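Long-range contact in histidine triad (HIT) protein (Clostridium difficile, PDB 4EGU), which binds guanosine-5'-monophosphate and zinc and is probably a nucleotide hydrolase or transferase of the histidine triad family: residues L28-L33 with L42-K47. Numbering follows the deposited sequence.
Sequences LAFNDL and LVVPKK. With 5GP (guanosine-5'-monophosphate), chain C.
F30 and L42 meet in the nucleotide pocket, on the antiparallel hairpin of strands 27-31 and 39-45. Both residues sit in one hydrogen-bonded pair: F30 N donates to L42 O, and L42 N to F30 O at 2.8 Å. L28 and V44 form the next such pair, with both bonds nearly straight (167° and 169°). Between them lies the non-hydrogen-bonded pair A29 and V43, where A29 CA makes a bent CA-H...O contact with L42 O (3.0 Å).

L28, F30, L42 and V44 share the face of the sheet covered by helix 7-12. F30 CG stands between its backbone N and carbonyl carbon (chi1 55°), which lays the ring over L42. L42 CB lies over one ring face, 4.2 Å from the centroid, while L42 CD1 touches F30 CE2 at 3.6 Å. V44 CG1 meets F30 CE1 at 3.9 Å. On the other face A29 CB packs on V43 CG2, under helix 61-77.

GMP N2 lies in the plane of the F30 ring, at the edge, and donates to N31 O (2.9 Å). L33 CB lies against the base. D32 has two conformers. In one, GMP O3' donates to D32 OD2 (2.6 Å), L42 CD1 touches OD2 (3.5 Å), and N34 N bonds OD1. O2' also bonds OD1, though its proton has another acceptor within reach. Such a carboxylate at the ribose hydroxyls is characteristic of the nucleotide site of the HIT fold.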
ATOM      1  N   LEU A  28     -15.857  -2.635  -0.895  1.00 12.31           N
ATOM      2  CA  LEU A  28     -16.386  -2.644   0.450  1.00 12.51           C
ATOM      3  C   LEU A  28     -15.207  -2.445   1.406  1.00 10.50           C
ATOM      4  O   LEU A  28     -14.131  -2.978   1.197  1.00 13.55           O
ATOM      5  CB  LEU A  28     -17.070  -3.992   0.792  1.00 16.53           C
ATOM      6  CG  LEU A  28     -17.621  -4.214   2.207  1.00 16.82           C
ATOM      7  CD1 LEU A  28     -18.891  -3.424   2.446  1.00 16.83           C
ATOM      8  CD2 LEU A  28     -17.873  -5.684   2.407  1.00 18.58           C
ATOM      9  N   ALA A  29     -15.431  -1.704   2.479  1.00  9.09           N
ATOM     10  CA  ALA A  29     -14.468  -1.629   3.570  1.00  8.48           C
ATOM     11  C   ALA A  29     -15.165  -1.990   4.858  1.00  9.28           C
ATOM     12  O   ALA A  29     -16.337  -1.630   5.055  1.00 10.52           O
ATOM     13  CB  ALA A  29     -13.822  -0.255   3.690  1.00  8.72           C
ATOM     14  N   PHE A  30     -14.467  -2.691   5.739  1.00  9.34           N
ATOM     15  CA  PHE A  30     -15.054  -3.191   6.954  1.00 10.12           C
ATOM     16  C   PHE A  30     -13.972  -3.311   8.020  1.00 10.15           C
ATOM     17  O   PHE A  30     -12.789  -3.395   7.718  1.00 10.16           O
ATOM     18  CB  PHE A  30     -15.801  -4.540   6.702  1.00 11.87           C
ATOM     19  CG  PHE A  30     -14.947  -5.623   6.048  1.00 10.96           C
ATOM     20  CD1 PHE A  30     -14.741  -5.676   4.672  1.00 12.84           C
ATOM     21  CD2 PHE A  30     -14.314  -6.577   6.830  1.00 12.03           C
ATOM     22  CE1 PHE A  30     -13.935  -6.661   4.100  1.00 13.74           C
ATOM     23  CE2 PHE A  30     -13.525  -7.568   6.262  1.00 12.95           C
ATOM     24  CZ  PHE A  30     -13.328  -7.600   4.899  1.00 14.23           C
ATOM     25  N   ASN A  31     -14.363  -3.321   9.279  1.00 10.96           N
ATOM     26  CA  ASN A  31     -13.358  -3.422  10.328  1.00 10.89           C
ATOM     27  C   ASN A  31     -12.726  -4.796  10.381  1.00 10.96           C
ATOM     28  O   ASN A  31     -13.404  -5.811  10.215  1.00 12.59           O
ATOM     29  CB  ASN A  31     -13.982  -3.099  11.665  1.00 12.77           C
ATOM     30  CG  ASN A  31     -14.349  -1.641  11.792  1.00 12.92           C
ATOM     31  OD1 ASN A  31     -13.697  -0.749  11.227  1.00 14.39           O
ATOM     32  ND2 ASN A  31     -15.367  -1.384  12.577  1.00 18.18           N
ATOM     33  N   ASP A  32     -11.439  -4.822  10.667  1.00 11.65           N
ATOM     34  CA  ASP A  32     -10.755  -6.081  10.847  0.80 10.62           C
ATOM     35  C   ASP A  32     -11.289  -6.740  12.117  1.00 12.46           C
ATOM     36  O   ASP A  32     -11.464  -6.059  13.106  1.00 14.44           O
ATOM     37  CB  ASP A  32      -9.264  -5.827  10.973  0.80 10.55           C
ATOM     38  CG  ASP A  32      -8.446  -7.085  10.817  0.80 10.89           C
ATOM     39  OD1 ASP A  32      -8.469  -7.908  11.747  0.80 13.05           O
ATOM     40  OD2 ASP A  32      -7.788  -7.240   9.778  0.80 11.81           O
ATOM     41  N   LEU A  33     -11.504  -8.057  12.077  1.00 13.64           N
ATOM     42  CA  LEU A  33     -11.984  -8.806  13.241  1.00 15.45           C
ATOM     43  C   LEU A  33     -10.993  -8.769  14.409  1.00 15.27           C
ATOM     44  O   LEU A  33     -11.397  -8.868  15.567  1.00 17.47           O
ATOM     45  CB  LEU A  33     -12.244 -10.257  12.837  1.00 17.69           C
ATOM     46  CG  LEU A  33     -12.778 -11.198  13.918  1.00 21.23           C
ATOM     47  CD1 LEU A  33     -14.053 -10.659  14.543  1.00 23.60           C
ATOM     48  CD2 LEU A  33     -13.010 -12.549  13.312  1.00 23.01           C
ATOM     49  N   LEU A  42     -10.212  -2.963   6.628  1.00  8.51           N
ATOM     50  CA  LEU A  42      -9.873  -3.714   5.422  1.00  8.52           C
ATOM     51  C   LEU A  42     -10.672  -3.131   4.264  1.00  8.30           C
ATOM     52  O   LEU A  42     -11.884  -2.977   4.361  1.00  9.51           O
ATOM     53  CB  LEU A  42     -10.238  -5.183   5.591  1.00  9.56           C
ATOM     54  CG  LEU A  42      -9.390  -5.914   6.605  1.00 11.03           C
ATOM     55  CD1 LEU A  42     -10.040  -7.200   7.077  1.00 12.92           C
ATOM     56  CD2 LEU A  42      -8.051  -6.258   5.962  1.00 14.57           C
ATOM     57  N   VAL A  43      -9.985  -2.841   3.158  1.00  8.27           N
ATOM     58  CA  VAL A  43     -10.620  -2.328   1.961  1.00  8.54           C
ATOM     59  C   VAL A  43     -10.452  -3.366   0.868  1.00  8.71           C
ATOM     60  O   VAL A  43      -9.321  -3.761   0.568  1.00  9.05           O
ATOM     61  CB  VAL A  43     -10.015  -0.975   1.508  1.00  8.90           C
ATOM     62  CG1 VAL A  43     -10.838  -0.399   0.380  1.00  9.55           C
ATOM     63  CG2 VAL A  43      -9.961   0.012   2.672  1.00 10.28           C
ATOM     64  N   VAL A  44     -11.556  -3.857   0.304  1.00  9.50           N
ATOM     65  CA  VAL A  44     -11.504  -4.976  -0.655  1.00 11.04           C
ATOM     66  C   VAL A  44     -12.357  -4.704  -1.877  1.00 11.53           C
ATOM     67  O   VAL A  44     -13.442  -4.111  -1.764  1.00 12.43           O
ATOM     68  CB  VAL A  44     -11.953  -6.331  -0.091  1.00 12.98           C
ATOM     69  CG1 VAL A  44     -11.257  -6.592   1.211  1.00 14.37           C
ATOM     70  CG2 VAL A  44     -13.480  -6.404   0.083  1.00 13.52           C
ATOM     71  N   PRO A  45     -11.894  -5.157  -3.047  1.00 10.25           N
ATOM     72  CA  PRO A  45     -12.803  -5.177  -4.179  0.60 10.67           C
ATOM     73  C   PRO A  45     -13.852  -6.240  -3.938  1.00 10.13           C
ATOM     74  O   PRO A  45     -13.586  -7.268  -3.328  1.00 10.91           O
ATOM     75  CB  PRO A  45     -11.900  -5.578  -5.356  0.60 12.10           C
ATOM     76  CG  PRO A  45     -10.833  -6.394  -4.728  0.60 11.92           C
ATOM     77  CD  PRO A  45     -10.642  -5.873  -3.350  0.60 11.19           C
ATOM     78  N   LYS A  46     -15.039  -6.018  -4.464  1.00 10.99           N
ATOM     79  CA  LYS A  46     -16.049  -7.064  -4.481  1.00 12.40           C
ATOM     80  C   LYS A  46     -15.634  -8.213  -5.409  1.00 14.28           C
ATOM     81  O   LYS A  46     -15.901  -9.374  -5.106  1.00 17.26           O
ATOM     82  CB  LYS A  46     -17.408  -6.476  -4.869  1.00 12.47           C
ATOM     83  CG  LYS A  46     -17.957  -5.578  -3.778  1.00 12.34           C
ATOM     84  CD  LYS A  46     -19.293  -4.942  -4.137  1.00 12.88           C
ATOM     85  CE  LYS A  46     -19.900  -4.293  -2.904  1.00 12.99           C
ATOM     86  NZ  LYS A  46     -21.202  -3.671  -3.191  1.00 13.36           N
ATOM     87  N   LYS A  47     -14.975  -7.889  -6.521  1.00 13.47           N
ATOM     88  CA  LYS A  47     -14.402  -8.894  -7.414  1.00 13.33           C
ATOM     89  C   LYS A  47     -13.239  -9.592  -6.713  1.00 12.02           C
ATOM     90  O   LYS A  47     -12.412  -8.951  -6.067  1.00 13.95           O
ATOM     91  CB  LYS A  47     -13.904  -8.245  -8.712  1.00 14.52           C
ATOM     92  CG  LYS A  47     -13.209  -9.205  -9.667  1.00 15.42           C
ATOM     93  CD  LYS A  47     -12.895  -8.557 -11.027  1.00 17.59           C
ATOM     94  CE  LYS A  47     -12.093  -9.477 -11.951  1.00 19.59           C
ATOM     95  NZ  LYS A  47     -12.860 -10.682 -12.321  1.00 23.27           N
TER
HETATM   96  P   5GP C 201      -3.846 -10.819   5.962  0.80 10.50           P
HETATM   97  O1P 5GP C 201      -2.916 -11.237   7.079  0.80 13.64           O
HETATM   98  O2P 5GP C 201      -4.325 -11.921   5.060  0.80 11.45           O
HETATM   99  O3P 5GP C 201      -3.245  -9.734   5.174  0.80  8.90           O
HETATM  100  O5' 5GP C 201      -5.070 -10.075   6.605  0.80 15.29           O
HETATM  101  C5' 5GP C 201      -6.303 -10.736   6.767  0.80 16.90           C
HETATM  102  C4' 5GP C 201      -7.081 -10.082   7.849  0.80 15.01           C
HETATM  103  O4' 5GP C 201      -8.421 -10.580   7.814  0.80 12.48           O
HETATM  104  C3' 5GP C 201      -6.552 -10.350   9.260  0.80 13.37           C
HETATM  105  O3' 5GP C 201      -6.077  -9.133   9.841  0.80 13.24           O
HETATM  106  C2' 5GP C 201      -7.789 -10.878  10.026  0.80 13.87           C
HETATM  107  O2' 5GP C 201      -7.949 -10.378  11.339  0.80 14.76           O
HETATM  108  C1' 5GP C 201      -8.952 -10.494   9.101  0.80 12.94           C
HETATM  109  N9  5GP C 201     -10.098 -11.390   9.159  0.80 13.59           N
HETATM  110  C8  5GP C 201     -10.035 -12.726   9.003  0.80 16.51           C
HETATM  111  N7  5GP C 201     -11.273 -13.255   9.063  0.80 18.84           N
HETATM  112  C5  5GP C 201     -12.127 -12.226   9.243  0.80 15.00           C
HETATM  113  C6  5GP C 201     -13.506 -12.172   9.380  0.80 15.43           C
HETATM  114  O6  5GP C 201     -14.257 -13.194   9.360  0.80 19.38           O
HETATM  115  N1  5GP C 201     -14.013 -10.938   9.534  0.80 15.17           N
HETATM  116  C2  5GP C 201     -13.260  -9.808   9.566  0.80 12.66           C
HETATM  117  N2  5GP C 201     -13.900  -8.641   9.734  0.80 13.91           N
HETATM  118  N3  5GP C 201     -11.923  -9.815   9.452  0.80 12.34           N
HETATM  119  C4  5GP C 201     -11.377 -11.041   9.287  0.80 14.76           C